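Local coordinates for predicted protein (Acinetobacter sp. RUH2624, PDB 4MEA) that probably hydrolyses epoxides as a secreted Cif-type virulence factor with the alpha/beta hydrolase fold, at residues A[220-223]-A[224-228]. Numbering follows the deposited sequence.
Sequences PELL and AELIE
The backbone N of Ile227 donates to Leu223 O at 2.8 Å, nearly in line with the carbonyl bond although the N-H itself points off by a fair amount (N-H...O angle 137°). The Ile227 side chain crowds the same oxygen: CG1 lies 3.1 Å from Leu223 O, because the first torsion sets this branch beside the backbone N. Its CD1 then reaches back to Leu223 CB at 4.1 Å, a light apolar touch on the buried side of the helix. Leu223 and Ile227 both pack on helix 200-211, against Ser205 and Phe204 among others, while Ala224 turns its methyl to Met19 of the N-terminal helix 13-25. The three preceding amides, of Ala224, Glu225 and Leu226, bond in the same i to i+4 way to the carbonyls of Pro220, Glu221 and Leu222. On a second flank Leu222 CG meets Leu226 CD1 at 4.0 Å, and both leucines touch Glu309 of helix 307-323. On a third, the acids Glu221 and Glu225 converge. Glu225 is extended beyond CG, whereas Glu221 bends at its second torsion (chi2 66°) and brings its carboxylate up to that of Glu225, the two planes 78° apart. Glu221 OE2 and Glu225 OE2 are modelled at 2.4 Å, too close for two bare carboxylates; one acid probably carries a proton, though so short a distance is itself doubtful. The carboxylate of Glu228 is hydrogen-bonded to Tyr31 and Gln30. This pattern is that of a regular alpha-helix, with Leu223, Ala224 and Ile227 buried and the two acids partly exposed, here one of the helices between strands 151-157 and 267-272 that make up the cap over an alpha/beta hydrolase core.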
loop_
_atom_site.group_PDB
_atom_site.type_symbol
_atom_site.label_atom_id
_atom_site.label_comp_id
_atom_site.label_asym_id
_atom_site.label_seq_id
_atom_site.Cartn_x
_atom_site.Cartn_y
_atom_site.Cartn_z
ATOM N N PRO A 220 -12.292 -19.349 -11.364
ATOM C CA PRO A 220 -12.491 -19.451 -9.916
ATOM C C PRO A 220 -11.806 -20.693 -9.324
ATOM O O PRO A 220 -11.304 -20.625 -8.194
ATOM C CB PRO A 220 -14.016 -19.543 -9.782
ATOM C CG PRO A 220 -14.533 -18.801 -10.986
ATOM C CD PRO A 220 -13.554 -19.114 -12.092
ATOM N N GLU A 221 -11.768 -21.795 -10.073
ATOM C CA GLU A 221 -11.160 -23.033 -9.567
ATOM C C GLU A 221 -9.642 -22.959 -9.542
ATOM O O GLU A 221 -9.011 -23.440 -8.598
ATOM C CB GLU A 221 -11.607 -24.262 -10.370
ATOM C CG GLU A 221 -10.659 -25.466 -10.258
ATOM C CD GLU A 221 -10.595 -26.060 -8.853
ATOM O OE1 GLU A 221 -11.496 -25.770 -8.035
ATOM O OE2 GLU A 221 -9.640 -26.821 -8.566
ATOM N N LEU A 222 -9.048 -22.376 -10.584
ATOM C CA LEU A 222 -7.601 -22.151 -10.567
ATOM C C LEU A 222 -7.234 -21.204 -9.418
ATOM O O LEU A 222 -6.262 -21.430 -8.697
ATOM C CB LEU A 222 -7.096 -21.603 -11.905
ATOM C CG LEU A 222 -5.598 -21.259 -11.906
ATOM C CD1 LEU A 222 -4.727 -22.487 -11.640
ATOM C CD2 LEU A 222 -5.189 -20.606 -13.218
ATOM N N LEU A 223 -8.020 -20.146 -9.239
ATOM C CA LEU A 223 -7.757 -19.220 -8.147
ATOM C C LEU A 223 -7.845 -19.925 -6.792
ATOM O O LEU A 223 -6.983 -19.729 -5.934
ATOM C CB LEU A 223 -8.672 -17.988 -8.223
ATOM C CG LEU A 223 -8.329 -16.996 -9.350
ATOM C CD1 LEU A 223 -9.441 -15.954 -9.549
ATOM C CD2 LEU A 223 -6.977 -16.302 -9.113
ATOM N N ALA A 224 -8.869 -20.754 -6.599
ATOM C CA ALA A 224 -8.996 -21.509 -5.355
ATOM C C ALA A 224 -7.746 -22.357 -5.078
ATOM O O ALA A 224 -7.278 -22.445 -3.937
ATOM C CB ALA A 224 -10.259 -22.389 -5.376
ATOM N N GLU A 225 -7.195 -22.957 -6.130
ATOM C CA GLU A 225 -5.971 -23.764 -6.011
ATOM C C GLU A 225 -4.737 -22.930 -5.665
ATOM O O GLU A 225 -3.885 -23.367 -4.886
ATOM C CB GLU A 225 -5.713 -24.539 -7.303
ATOM C CG GLU A 225 -6.767 -25.569 -7.597
ATOM C CD GLU A 225 -6.482 -26.334 -8.869
ATOM O OE1 GLU A 225 -5.385 -26.150 -9.442
ATOM O OE2 GLU A 225 -7.354 -27.119 -9.289
ATOM N N LEU A 226 -4.643 -21.738 -6.252
ATOM C CA LEU A 226 -3.540 -20.821 -5.965
ATOM C C LEU A 226 -3.649 -20.174 -4.583
ATOM O O LEU A 226 -2.639 -19.848 -3.959
ATOM C CB LEU A 226 -3.455 -19.727 -7.036
ATOM C CG LEU A 226 -3.077 -20.269 -8.414
ATOM C CD1 LEU A 226 -3.156 -19.182 -9.474
ATOM C CD2 LEU A 226 -1.677 -20.864 -8.340
ATOM N N ILE A 227 -4.874 -19.993 -4.107
ATOM C CA ILE A 227 -5.098 -19.244 -2.874
ATOM C C ILE A 227 -5.138 -20.128 -1.627
ATOM O O ILE A 227 -4.738 -19.700 -0.542
ATOM C CB ILE A 227 -6.358 -18.362 -2.986
ATOM C CG1 ILE A 227 -6.155 -17.347 -4.118
ATOM C CG2 ILE A 227 -6.638 -17.665 -1.661
ATOM C CD1 ILE A 227 -7.415 -16.572 -4.532
ATOM N N GLU A 228 -5.593 -21.370 -1.787
ATOM C CA GLU A 228 -5.626 -22.307 -0.668
ATOM C C GLU A 228 -4.319 -22.335 0.127
ATOM O O GLU A 228 -4.354 -22.424 1.362
ATOM C CB GLU A 228 -6.024 -23.721 -1.130
ATOM C CG GLU A 228 -6.099 -24.759 -0.001
ATOM C CD GLU A 228 -4.789 -25.497 0.232
ATOM O OE1 GLU A 228 -3.868 -25.384 -0.609
ATOM O OE2 GLU A 228 -4.683 -26.203 1.263
#